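Local coordinates for protein glutathione S-transferase domain (Burkholderia graminis, PDB 4MF5) that probably transfers glutathione to electrophilic substrates, as a glutathione S-transferase with a thioredoxin-like N-terminal domain and an all-helical C-terminal domain, at residues P51-K55 with I206-W211; S57-E62 with R243-G249; S86-N90 with P108-S112. All coordinates share one frame; numbering follows the deposited sequence.

Interaction 1 of 3, residues P51-K55 with I206-W211. With GSH (glutathione), chain D.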
ATOM      1  N   PRO A  51     -12.271   7.319  -5.376  1.00  9.02           N
ATOM      2  CA  PRO A  51     -11.728   7.289  -4.002  1.00  8.78           C
ATOM      3  C   PRO A  51     -10.244   7.567  -3.891  1.00  8.88           C
ATOM      4  O   PRO A  51      -9.815   8.279  -2.967  1.00  9.74           O
ATOM      5  CB  PRO A  51     -12.097   5.889  -3.519  1.00  9.68           C
ATOM      6  CG  PRO A  51     -13.300   5.569  -4.306  1.00 14.50           C
ATOM      7  CD  PRO A  51     -13.153   6.180  -5.654  1.00 10.20           C
ATOM      8  N   ASN A  52      -9.426   7.007  -4.765  1.00  8.72           N
ATOM      9  CA  ASN A  52      -7.997   7.257  -4.661  1.00  8.71           C
ATOM     10  C   ASN A  52      -7.664   8.709  -4.972  1.00  8.56           C
ATOM     11  O   ASN A  52      -6.755   9.270  -4.356  1.00  9.50           O
ATOM     12  CB  ASN A  52      -7.195   6.332  -5.554  1.00  8.88           C
ATOM     13  CG  ASN A  52      -7.272   4.887  -5.104  1.00  8.98           C
ATOM     14  OD1 ASN A  52      -7.456   4.614  -3.914  1.00  8.86           O
ATOM     15  ND2 ASN A  52      -7.068   3.954  -6.026  1.00 11.37           N
ATOM     16  N   GLY A  53      -8.362   9.324  -5.923  1.00  8.07           N
ATOM     17  CA  GLY A  53      -8.131  10.709  -6.243  1.00  8.15           C
ATOM     18  C   GLY A  53      -8.517  11.651  -5.126  1.00  8.08           C
ATOM     19  O   GLY A  53      -7.778  12.592  -4.796  1.00  8.39           O
ATOM     20  N   VAL A  54      -9.676  11.425  -4.525  1.00  7.69           N
ATOM     21  CA  VAL A  54     -10.135  12.335  -3.497  1.00  7.85           C
ATOM     22  C   VAL A  54      -9.318  12.235  -2.232  1.00  7.72           C
ATOM     23  O   VAL A  54      -9.295  13.181  -1.450  1.00  7.84           O
ATOM     24  CB  VAL A  54     -11.647  12.211  -3.185  1.00  8.33           C
ATOM     25  CG1 VAL A  54     -12.465  12.446  -4.445  1.00  9.53           C
ATOM     26  CG2 VAL A  54     -11.986  10.903  -2.496  1.00  9.08           C
ATOM     27  N   LYS A  55      -8.607  11.139  -1.969  1.00  7.41           N
ATOM     28  CA  LYS A  55      -7.687  11.157  -0.850  1.00  7.40           C
ATOM     29  C   LYS A  55      -6.799  12.393  -0.954  1.00  7.72           C
ATOM     30  O   LYS A  55      -6.521  13.062   0.057  1.00  7.67           O
ATOM     31  CB  LYS A  55      -6.778   9.920  -0.850  1.00  7.44           C
ATOM     32  CG  LYS A  55      -7.449   8.574  -0.682  1.00  7.85           C
ATOM     33  CD  LYS A  55      -6.410   7.478  -0.850  1.00  7.57           C
ATOM     34  CE  LYS A  55      -6.931   6.065  -0.962  1.00  7.81           C
ATOM     35  NZ  LYS A  55      -5.823   5.136  -1.257  1.00  7.77           N
ATOM     36  N   ILE A 206      -8.085   9.982   6.028  1.00  7.13           N
ATOM     37  CA  ILE A 206      -8.215  10.494   4.674  1.00  7.44           C
ATOM     38  C   ILE A 206      -8.048   9.381   3.637  1.00  7.15           C
ATOM     39  O   ILE A 206      -8.731   9.369   2.618  1.00  7.70           O
ATOM     40  CB  ILE A 206      -7.235  11.660   4.453  1.00  7.89           C
ATOM     41  CG1 ILE A 206      -7.621  12.836   5.370  1.00  7.91           C
ATOM     42  CG2 ILE A 206      -7.216  12.076   2.992  1.00  8.41           C
ATOM     43  CD1 ILE A 206      -6.608  13.968   5.390  1.00  9.85           C
ATOM     44  N   ALA A 207      -7.142   8.431   3.906  1.00  7.20           N
ATOM     45  CA  ALA A 207      -6.959   7.306   2.991  1.00  7.36           C
ATOM     46  C   ALA A 207      -8.177   6.398   2.974  1.00  6.98           C
ATOM     47  O   ALA A 207      -8.520   5.818   1.952  1.00  7.43           O
ATOM     48  CB  ALA A 207      -5.734   6.508   3.371  1.00  7.70           C
ATOM     49  N   THR A 208      -8.793   6.196   4.142  1.00  7.31           N
ATOM     50  CA  THR A 208      -9.723   5.093   4.371  1.00  7.27           C
ATOM     51  C   THR A 208     -11.178   5.466   4.107  1.00  7.13           C
ATOM     52  O   THR A 208     -11.905   4.738   3.422  1.00  7.38           O
ATOM     53  CB  THR A 208      -9.545   4.579   5.803  1.00  7.91           C
ATOM     54  OG1 THR A 208      -8.190   4.157   5.994  1.00  9.00           O
ATOM     55  CG2 THR A 208     -10.468   3.433   6.109  1.00  8.97           C
ATOM     56  N   PHE A 209     -11.642   6.567   4.670  1.00  7.29           N
ATOM     57  CA  PHE A 209     -13.076   6.876   4.598  1.00  7.32           C
ATOM     58  C   PHE A 209     -13.614   7.154   3.192  1.00  7.49           C
ATOM     59  O   PHE A 209     -14.771   6.831   2.949  1.00  8.08           O
ATOM     60  CB  PHE A 209     -13.486   7.917   5.634  1.00  7.69           C
ATOM     61  CG  PHE A 209     -13.383   7.372   7.034  1.00  7.61           C
ATOM     62  CD1 PHE A 209     -14.313   6.450   7.497  1.00  8.70           C
ATOM     63  CD2 PHE A 209     -12.317   7.691   7.856  1.00  8.17           C
ATOM     64  CE1 PHE A 209     -14.176   5.879   8.744  1.00  9.66           C
ATOM     65  CE2 PHE A 209     -12.175   7.116   9.096  1.00  9.27           C
ATOM     66  CZ  PHE A 209     -13.111   6.197   9.541  1.00  9.48           C
ATOM     67  N   PRO A 210     -12.811   7.666   2.234  1.00  7.62           N
ATOM     68  CA  PRO A 210     -13.348   7.764   0.871  1.00  7.92           C
ATOM     69  C   PRO A 210     -13.753   6.401   0.298  1.00  7.86           C
ATOM     70  O   PRO A 210     -14.680   6.308  -0.515  1.00  8.09           O
ATOM     71  CB  PRO A 210     -12.200   8.393   0.072  1.00  8.57           C
ATOM     72  CG  PRO A 210     -11.490   9.224   1.105  1.00  8.13           C
ATOM     73  CD  PRO A 210     -11.488   8.333   2.319  1.00  7.92           C
ATOM     74  N   TRP A 211     -13.041   5.355   0.701  1.00  7.69           N
ATOM     75  CA  TRP A 211     -13.355   4.002   0.255  1.00  7.39           C
ATOM     76  C   TRP A 211     -14.589   3.436   0.948  1.00  7.41           C
ATOM     77  O   TRP A 211     -15.390   2.764   0.320  1.00  8.01           O
ATOM     78  CB  TRP A 211     -12.133   3.102   0.401  1.00  7.67           C
ATOM     79  CG  TRP A 211     -11.262   3.169  -0.809  1.00  7.71           C
ATOM     80  CD1 TRP A 211     -10.123   3.905  -0.995  1.00  8.78           C
ATOM     81  CD2 TRP A 211     -11.536   2.534  -2.047  1.00  8.56           C
ATOM     82  NE1 TRP A 211      -9.662   3.739  -2.259  1.00  9.81           N
ATOM     83  CE2 TRP A 211     -10.506   2.895  -2.931  1.00  9.54           C
ATOM     84  CE3 TRP A 211     -12.567   1.712  -2.500  1.00  9.94           C
ATOM     85  CZ2 TRP A 211     -10.466   2.441  -4.247  1.00 11.52           C
ATOM     86  CZ3 TRP A 211     -12.517   1.263  -3.821  1.00 12.16           C
ATOM     87  CH2 TRP A 211     -11.484   1.627  -4.667  1.00 13.07           C
TER
HETATM   88  CG1 GSH D 303      -5.381   4.453  -8.310  0.62 18.06           C
HETATM   89  CD1 GSH D 303      -6.653   4.908  -8.942  0.62 16.16           C
HETATM   90  OE1 GSH D 303      -7.577   5.464  -8.327  0.62 26.90           O
HETATM   91  N2  GSH D 303      -6.711   4.691 -10.228  0.62 32.97           N
HETATM   92  CA2 GSH D 303      -7.845   4.142 -10.934  0.62 24.50           C
HETATM   93  C2  GSH D 303      -7.594   4.577 -12.329  0.62 25.29           C
HETATM   94  O2  GSH D 303      -6.886   5.625 -12.547  0.62 18.15           O
HETATM   95  CB2 GSH D 303      -9.264   4.549 -10.641  0.62 32.98           C
HETATM   96  SG2 GSH D 303      -9.441   5.770  -9.355  0.62 33.97           S
HETATM   97  N3  GSH D 303      -8.100   3.813 -13.274  0.62 27.04           N
HETATM   98  CA3 GSH D 303      -7.729   4.020 -14.652  0.62 26.34           C
HETATM   99  C3  GSH D 303      -7.592   2.686 -15.347  0.62 27.92           C
HETATM  100  O31 GSH D 303      -7.871   1.658 -14.694  0.62 31.01           O
HETATM  101  O32 GSH D 303      -7.213   2.630 -16.537  0.62 24.90           O
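Pro51 lays its CB over one face of the Trp211 indole while the neighbouring residue, Asn52, takes the N-H at the edge of the same ring. The CH-pi geometry is close: Pro51 CB stands 3.5 Å from the centroid of the Trp211 five-membered ring, 13° off its normal. Trp211 NE1 donates to Asn52 OD1 at 2.9 Å, and the oxygen lies exactly in the indole plane although the N-H meets the amide from above its carbonyl plane. Asn52 OD1 also receives a weak bond from Lys55 NZ, whose stronger partners are Gln144 and Ser112. Helix 51-55, the start of the first helix of the thioredoxin-like domain, here crosses helix 206-211 of the all-helical domain at 144°, with the axes 8.6 Å apart. Asn52 belongs to the glutathione pocket at this domain boundary: its ND2 gives a weak hydrogen bond to OE1 of the bound glutathione at 2.8 Å. With chi2 to chi4 all near 180°, Lys55 runs out past Ala207, bringing its CE to 3.3 Å from Ala207 O. Further along, Val54 CG2 packs on Pro210 CB at 3.6 Å, and Ile206 CG2 lies against the backbone oxygen of Lys55.

Interaction 2 of 3, residues S57-E62 with R243-G249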
ATOM      1  N   SER A  57      -7.025  15.248  -3.071  1.00  7.76           N
ATOM      2  CA  SER A  57      -7.688  16.552  -3.032  1.00  7.99           C
ATOM      3  C   SER A  57      -8.205  16.868  -1.627  1.00  8.05           C
ATOM      4  O   SER A  57      -8.120  18.033  -1.198  1.00  8.49           O
ATOM      5  CB  SER A  57      -8.788  16.642  -4.075  1.00  8.32           C
ATOM      6  OG  SER A  57      -9.646  15.535  -3.971  1.00  8.92           O
ATOM      7  N   ILE A  58      -8.719  15.874  -0.892  1.00  7.70           N
ATOM      8  CA  ILE A  58      -9.110  16.110   0.488  1.00  7.71           C
ATOM      9  C   ILE A  58      -7.907  16.560   1.315  1.00  8.09           C
ATOM     10  O   ILE A  58      -7.982  17.519   2.075  1.00  8.23           O
ATOM     11  CB  ILE A  58      -9.788  14.885   1.114  1.00  7.74           C
ATOM     12  CG1 ILE A  58     -11.155  14.645   0.438  1.00  8.41           C
ATOM     13  CG2 ILE A  58      -9.913  15.046   2.617  1.00  8.11           C
ATOM     14  CD1 ILE A  58     -11.776  13.300   0.761  1.00  9.00           C
ATOM     15  N   MET A  59      -6.778  15.869   1.190  1.00  7.73           N
ATOM     16  CA  MET A  59      -5.582  16.255   1.942  1.00  7.94           C
ATOM     17  C   MET A  59      -5.170  17.703   1.636  1.00  8.43           C
ATOM     18  O   MET A  59      -4.818  18.478   2.533  1.00  9.18           O
ATOM     19  CB  MET A  59      -4.451  15.285   1.616  1.00  8.59           C
ATOM     20  CG  MET A  59      -3.138  15.589   2.324  1.00  9.13           C
ATOM     21  SD  MET A  59      -3.294  15.404   4.114  1.00  9.86           S
ATOM     22  CE  MET A  59      -1.560  15.544   4.553  1.00 10.00           C
ATOM     23  N   LEU A  60      -5.204  18.078   0.369  1.00  8.09           N
ATOM     24  CA  LEU A  60      -4.875  19.432  -0.037  1.00  8.60           C
ATOM     25  C   LEU A  60      -5.843  20.439   0.557  1.00  8.94           C
ATOM     26  O   LEU A  60      -5.432  21.500   1.038  1.00  9.64           O
ATOM     27  CB  LEU A  60      -4.817  19.534  -1.565  1.00  8.05           C
ATOM     28  CG  LEU A  60      -3.655  18.766  -2.193  1.00  8.33           C
ATOM     29  CD1 LEU A  60      -3.899  18.522  -3.678  1.00  8.63           C
ATOM     30  CD2 LEU A  60      -2.324  19.470  -1.976  1.00  8.73           C
ATOM     31  N   GLU A  61      -7.139  20.139   0.529  1.00  8.60           N
ATOM     32  CA  GLU A  61      -8.127  21.032   1.110  1.00  9.17           C
ATOM     33  C   GLU A  61      -7.991  21.126   2.623  1.00  9.53           C
ATOM     34  O   GLU A  61      -8.157  22.206   3.184  1.00 11.80           O
ATOM     35  CB  GLU A  61      -9.543  20.567   0.727  1.00  9.63           C
ATOM     36  CG  GLU A  61      -9.850  20.713  -0.755  1.00 10.00           C
ATOM     37  CD  GLU A  61      -9.962  22.142  -1.234  1.00 10.77           C
ATOM     38  OE1 GLU A  61     -10.142  23.054  -0.401  1.00 11.55           O
ATOM     39  OE2 GLU A  61      -9.910  22.343  -2.467  1.00 11.80           O
ATOM     40  N   GLU A  62      -7.680  20.024   3.295  1.00  8.80           N
ATOM     41  CA  GLU A  62      -7.514  20.033   4.744  1.00  9.42           C
ATOM     42  C   GLU A  62      -6.323  20.886   5.154  1.00 10.61           C
ATOM     43  O   GLU A  62      -6.400  21.655   6.116  1.00 13.25           O
ATOM     44  CB  GLU A  62      -7.313  18.607   5.273  1.00  9.39           C
ATOM     45  CG  GLU A  62      -8.560  17.737   5.217  1.00  8.83           C
ATOM     46  CD  GLU A  62      -9.574  17.952   6.316  1.00  9.66           C
ATOM     47  OE1 GLU A  62      -9.374  18.866   7.160  1.00 12.10           O
ATOM     48  OE2 GLU A  62     -10.570  17.204   6.341  1.00  9.54           O
ATOM     49  N   ARG A 243     -17.085  17.046   7.082  1.00  8.86           N
ATOM     50  CA  ARG A 243     -16.021  18.030   7.182  1.00  9.22           C
ATOM     51  C   ARG A 243     -16.017  18.926   5.952  1.00  9.17           C
ATOM     52  O   ARG A 243     -16.007  18.428   4.827  1.00  9.26           O
ATOM     53  CB  ARG A 243     -14.657  17.342   7.317  1.00  9.35           C
ATOM     54  CG  ARG A 243     -14.485  16.556   8.612  1.00  9.36           C
ATOM     55  CD  ARG A 243     -13.140  15.867   8.703  1.00  9.58           C
ATOM     56  NE  ARG A 243     -12.026  16.818   8.747  1.00  9.27           N
ATOM     57  CZ  ARG A 243     -11.510  17.313   9.854  1.00 10.34           C
ATOM     58  NH1 ARG A 243     -12.004  16.992  11.045  1.00 12.60           N
ATOM     59  NH2 ARG A 243     -10.481  18.131   9.772  1.00 11.66           N
ATOM     60  N   PRO A 244     -15.964  20.254   6.143  1.00 10.59           N
ATOM     61  CA  PRO A 244     -16.026  21.101   4.940  1.00 11.09           C
ATOM     62  C   PRO A 244     -14.899  20.835   3.954  1.00 10.08           C
ATOM     63  O   PRO A 244     -15.124  20.890   2.738  1.00 10.14           O
ATOM     64  CB  PRO A 244     -15.986  22.527   5.510  1.00 12.88           C
ATOM     65  CG  PRO A 244     -16.727  22.365   6.803  1.00 15.81           C
ATOM     66  CD  PRO A 244     -16.233  21.041   7.361  1.00 13.11           C
ATOM     67  N   ALA A 245     -13.688  20.541   4.435  1.00  9.97           N
ATOM     68  CA  ALA A 245     -12.593  20.258   3.513  1.00 10.01           C
ATOM     69  C   ALA A 245     -12.822  18.958   2.743  1.00  9.27           C
ATOM     70  O   ALA A 245     -12.376  18.833   1.603  1.00  9.88           O
ATOM     71  CB  ALA A 245     -11.285  20.191   4.261  1.00 10.71           C
ATOM     72  N   VAL A 246     -13.485  17.988   3.383  1.00  8.98           N
ATOM     73  CA  VAL A 246     -13.838  16.750   2.698  1.00  9.30           C
ATOM     74  C   VAL A 246     -14.841  17.032   1.588  1.00  9.23           C
ATOM     75  O   VAL A 246     -14.678  16.570   0.461  1.00  9.73           O
ATOM     76  CB  VAL A 246     -14.336  15.673   3.702  1.00  9.01           C
ATOM     77  CG1 VAL A 246     -14.967  14.509   2.958  1.00  9.36           C
ATOM     78  CG2 VAL A 246     -13.196  15.218   4.579  1.00  9.17           C
ATOM     79  N   VAL A 247     -15.882  17.797   1.893  1.00  9.17           N
ATOM     80  CA  VAL A 247     -16.863  18.155   0.891  1.00  9.60           C
ATOM     81  C   VAL A 247     -16.163  18.836  -0.302  1.00 10.01           C
ATOM     82  O   VAL A 247     -16.426  18.518  -1.469  1.00 10.62           O
ATOM     83  CB  VAL A 247     -17.947  19.047   1.504  1.00 10.67           C
ATOM     84  CG1 VAL A 247     -18.903  19.589   0.431  1.00 15.01           C
ATOM     85  CG2 VAL A 247     -18.745  18.274   2.556  1.00 11.20           C
ATOM     86  N   ARG A 248     -15.250  19.773  -0.034  1.00  9.56           N
ATOM     87  CA  ARG A 248     -14.539  20.405  -1.155  1.00  9.98           C
ATOM     88  C   ARG A 248     -13.690  19.400  -1.937  1.00  9.78           C
ATOM     89  O   ARG A 248     -13.680  19.404  -3.170  1.00 10.43           O
ATOM     90  CB  ARG A 248     -13.667  21.561  -0.668  1.00 10.52           C
ATOM     91  CG  ARG A 248     -14.444  22.742  -0.087  1.00 12.15           C
ATOM     92  CD  ARG A 248     -13.585  23.968   0.130  1.00 13.39           C
ATOM     93  NE  ARG A 248     -12.437  23.748   0.997  1.00 13.95           N
ATOM     94  CZ  ARG A 248     -12.424  23.858   2.320  1.00 14.14           C
ATOM     95  NH1 ARG A 248     -13.526  24.166   2.989  1.00 14.49           N
ATOM     96  NH2 ARG A 248     -11.285  23.640   2.981  1.00 16.78           N
ATOM     97  N   GLY A 249     -12.948  18.547  -1.229  1.00  9.30           N
ATOM     98  CA  GLY A 249     -12.079  17.604  -1.887  1.00  9.41           C
ATOM     99  C   GLY A 249     -12.814  16.566  -2.724  1.00  9.55           C
ATOM    100  O   GLY A 249     -12.293  16.100  -3.761  1.00 10.21           O
TER
HETATM  101  O   HOH W   1      -8.526  24.720   2.232  1.00 26.54           O
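Glu61 and Glu62 form salt bridges to Arg248 and Arg243, and the two differ in geometry. Arg243 grips Glu62 side-on: NE reaches Glu62 OE2 at 2.8 Å and NH2 reaches Glu62 OE1 at 2.9 Å, both on the syn sides of the carboxylate, whose plane is turned 33° from the guanidinium. This two-point hold limits rotation of both groups, and Tyr201 adds a cation-pi contact to Arg243 and a weak hydrogen bond to Glu62 OE2. Arg248 instead uses NE alone on the other carboxylate, meeting Glu61 OE1 at 2.8 Å from above its plane, with the planes 71° apart. The bend of Glu61 at chi2 folds its carboxylate back beside Arg248 CB; its second oxygen, OE2, is bonded to Tyr67.

Among the uncharged polar contacts, Ser57 OG is hydrogen-bonded to Gly249 O at 2.7 Å; the same hydroxyl also has Ser252 O as a hydrogen-bond partner, so the Gly249 bond is not its sole one. A water donates to Glu61 O and accepts weakly from Arg248 NH2, which also makes a weak direct bond to that carbonyl.

These bonds join the first helix of the thioredoxin-like domain to the short C-terminal helix 244-250, for which Arg243 occupies the N-cap position. The segment axes approach to 7.8 Å at 136°.

The apolar contacts lie beside these bonds. Ile58 CG2 meets Val246 CG2 at 3.8 Å, and Phe240 touches both side chains. Ala245 CB touches Glu62 CD at 3.5 Å. At Gly249 the bare CA lies against Ile58 CG1, 3.9 Å away.

Interaction 3 of 3, residues S86-N90 with P108-S112. With FMT (formic acid), chain B.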
ATOM      1  N   SER A  86       3.835   9.614 -18.717  1.00 11.75           N
ATOM      2  CA  SER A  86       5.169  10.159 -18.449  1.00 12.08           C
ATOM      3  C   SER A  86       5.333  10.542 -16.987  1.00 11.73           C
ATOM      4  O   SER A  86       6.450  10.589 -16.473  1.00 13.69           O
ATOM      5  CB  SER A  86       5.470  11.363 -19.339  1.00 12.52           C
ATOM      6  OG  SER A  86       4.742  12.515 -18.976  1.00 12.79           O
ATOM      7  N   LEU A  87       4.226  10.831 -16.312  1.00 10.34           N
ATOM      8  CA  LEU A  87       4.231  11.118 -14.881  1.00 10.41           C
ATOM      9  C   LEU A  87       3.932   9.854 -14.069  1.00  9.81           C
ATOM     10  O   LEU A  87       4.634   9.549 -13.101  1.00 11.27           O
ATOM     11  CB  LEU A  87       3.223  12.213 -14.545  1.00  9.91           C
ATOM     12  CG  LEU A  87       3.138  12.610 -13.078  1.00  9.64           C
ATOM     13  CD1 LEU A  87       4.498  13.049 -12.533  1.00 11.46           C
ATOM     14  CD2 LEU A  87       2.102  13.687 -12.866  1.00  9.99           C
ATOM     15  N   ASN A  88       2.886   9.118 -14.445  1.00 10.01           N
ATOM     16  CA  ASN A  88       2.575   7.857 -13.779  1.00  9.71           C
ATOM     17  C   ASN A  88       2.550   6.724 -14.789  1.00 10.11           C
ATOM     18  O   ASN A  88       1.561   6.539 -15.504  1.00  9.94           O
ATOM     19  CB  ASN A  88       1.248   7.856 -13.027  1.00 10.08           C
ATOM     20  CG  ASN A  88       1.067   6.535 -12.293  1.00  9.63           C
ATOM     21  OD1 ASN A  88       1.953   5.671 -12.362  1.00  9.98           O
ATOM     22  ND2 ASN A  88      -0.022   6.357 -11.591  1.00  9.69           N
ATOM     23  N   PRO A  89       3.646   5.960 -14.880  1.00 10.83           N
ATOM     24  CA  PRO A  89       3.692   4.860 -15.853  1.00 11.94           C
ATOM     25  C   PRO A  89       2.692   3.721 -15.562  1.00 10.83           C
ATOM     26  O   PRO A  89       2.477   2.885 -16.426  1.00 12.27           O
ATOM     27  CB  PRO A  89       5.134   4.368 -15.722  1.00 15.68           C
ATOM     28  CG  PRO A  89       5.508   4.691 -14.324  1.00 15.58           C
ATOM     29  CD  PRO A  89       4.878   6.031 -14.069  1.00 12.67           C
ATOM     30  N   ASN A  90       2.083   3.720 -14.378  1.00 10.28           N
ATOM     31  CA  ASN A  90       1.007   2.800 -14.047  1.00 10.05           C
ATOM     32  C   ASN A  90      -0.355   3.275 -14.560  1.00  9.83           C
ATOM     33  O   ASN A  90      -1.338   2.559 -14.381  1.00 10.55           O
ATOM     34  CB  ASN A  90       0.972   2.557 -12.543  1.00 10.15           C
ATOM     35  CG  ASN A  90       0.052   1.430 -12.134  1.00  9.60           C
ATOM     36  OD1 ASN A  90       0.041   0.368 -12.756  1.00 10.48           O
ATOM     37  ND2 ASN A  90      -0.672   1.623 -11.041  1.00 10.46           N
ATOM     38  N   PRO A 108       7.824  15.092  -8.869  1.00  8.79           N
ATOM     39  CA  PRO A 108       6.736  14.280  -9.435  1.00  8.63           C
ATOM     40  C   PRO A 108       6.449  13.123  -8.490  1.00  8.38           C
ATOM     41  O   PRO A 108       7.377  12.554  -7.927  1.00  9.78           O
ATOM     42  CB  PRO A 108       7.340  13.769 -10.742  1.00  9.25           C
ATOM     43  CG  PRO A 108       8.807  13.636 -10.439  1.00 11.45           C
ATOM     44  CD  PRO A 108       9.130  14.744  -9.460  1.00 10.96           C
ATOM     45  N   LEU A 109       5.181  12.754  -8.320  1.00  8.12           N
ATOM     46  CA  LEU A 109       4.869  11.645  -7.434  1.00  8.20           C
ATOM     47  C   LEU A 109       3.529  11.048  -7.797  1.00  7.69           C
ATOM     48  O   LEU A 109       2.575  11.782  -8.084  1.00  8.67           O
ATOM     49  CB  LEU A 109       4.876  12.126  -5.963  1.00  8.49           C
ATOM     50  CG  LEU A 109       5.085  11.063  -4.900  1.00 10.08           C
ATOM     51  CD1 LEU A 109       6.481  10.474  -4.978  1.00 11.93           C
ATOM     52  CD2 LEU A 109       4.847  11.649  -3.513  1.00 11.12           C
ATOM     53  N   PHE A 110       3.447   9.720  -7.754  1.00  7.61           N
ATOM     54  CA  PHE A 110       2.166   9.036  -7.872  1.00  7.62           C
ATOM     55  C   PHE A 110       2.019   8.100  -6.678  1.00  7.32           C
ATOM     56  O   PHE A 110       2.892   8.049  -5.818  1.00  8.16           O
ATOM     57  CB  PHE A 110       1.981   8.381  -9.245  1.00  8.40           C
ATOM     58  CG  PHE A 110       2.954   7.274  -9.562  1.00  8.70           C
ATOM     59  CD1 PHE A 110       4.169   7.528 -10.186  1.00 10.46           C
ATOM     60  CD2 PHE A 110       2.650   5.947  -9.232  1.00  9.02           C
ATOM     61  CE1 PHE A 110       5.050   6.485 -10.457  1.00 12.09           C
ATOM     62  CE2 PHE A 110       3.532   4.921  -9.509  1.00 10.88           C
ATOM     63  CZ  PHE A 110       4.737   5.188 -10.118  1.00 12.24           C
ATOM     64  N   GLU A 111       0.870   7.407  -6.631  1.00  7.36           N
ATOM     65  CA  GLU A 111       0.412   6.562  -5.516  1.00  7.54           C
ATOM     66  C   GLU A 111      -0.189   7.448  -4.444  1.00  7.38           C
ATOM     67  O   GLU A 111       0.517   8.138  -3.701  1.00  7.37           O
ATOM     68  CB  GLU A 111       1.488   5.641  -4.918  1.00  8.00           C
ATOM     69  CG  GLU A 111       2.013   4.620  -5.913  1.00  8.67           C
ATOM     70  CD  GLU A 111       1.005   3.607  -6.286  1.00  9.44           C
ATOM     71  OE1 GLU A 111       0.227   3.194  -5.368  1.00 10.34           O
ATOM     72  OE2 GLU A 111       0.977   3.144  -7.444  1.00 10.26           O
ATOM     73  N   SER A 112      -1.501   7.385  -4.304  1.00  7.29           N
ATOM     74  CA  SER A 112      -2.211   8.212  -3.324  1.00  7.21           C
ATOM     75  C   SER A 112      -1.597   8.098  -1.942  1.00  7.37           C
ATOM     76  O   SER A 112      -1.386   9.105  -1.277  1.00  7.75           O
ATOM     77  CB  SER A 112      -3.678   7.813  -3.305  1.00  7.87           C
ATOM     78  OG  SER A 112      -3.871   6.469  -2.904  1.00  8.04           O
TER
HETATM   79  C   FMT B 301      -3.442   4.925  -5.897  1.00 10.03           C
HETATM   80  O1  FMT B 301      -3.858   4.655  -4.764  1.00 10.28           O
HETATM   81  O2  FMT B 301      -2.930   6.010  -6.246  1.00  9.26           O
HETATM   82  O   HOH W   2      -0.548   4.230  -9.522  1.00 10.62           O
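The loop that follows helix 82-85 in the thioredoxin-like domain packs here on the edge strand 107-110 and the turn leading into helix 112-123. Its centrepiece is an amide-ring stack: Asn88 OD1 sits 3.1 Å above the centre of the Phe110 ring, with the amide and ring planes only 16° apart. A chi1 of -176° swings the amide of Asn88 away from its own N and across the ring face. The same OD1 closes an Asx turn by accepting from Asn90 N at 2.8 Å, while Asn88 ND2 bonds to Lys92 O. Pro89 CD approaches Phe110 CE1 obliquely at 3.6 Å, and Leu87 CD1 presses tightly on Pro108 CB at 3.4 Å.

Beyond the ring, a water accepts from Asn88 ND2 and Asn90 ND2 and donates to Glu111 OE2 at 2.8 Å. Ser112, seen to bind glutathione in this protein though not in this copy, here holds a formate probably left from crystallisation: its N donates to formate O2 at 2.8 Å, and its OG bonds O1. Trp140 of the second subunit meets Phe110 edge-to-face, and Arg181 of that subunit bonds Asn90 OD1. With no direct hydrogen bond between the segments, stacking, apolar contact and a water bridge make the contact, and the second subunit adds to it; the turn and the Lys92 bond together fix the rotation of the Asn88 amide over the ring.

Interactions 1 and 2 share helix 51-63, and their centres are 11 Å apart. They join directly: Ile206 CG2 packs on Ile58 CG2 at 4.0 Å, and Val54 CG1 lies 3.7 Å from Gly249 O, so one helix is held successively by two C-terminal elements. Interaction 3, centred about 17 Å from interaction 1, connects with it through a probable hydrogen bond of 2.9 Å between Lys55 NZ and Ser112 OG. Asn52 meets the bound glutathione, while Ser112 is a glutathione site seen in this protein but not filled by it in this chain. Interaction 2 stands further back, with the Ser57 side chain about 11 Å from the bound glutathione, and does not touch interaction 3 (nearest atoms about 7 Å).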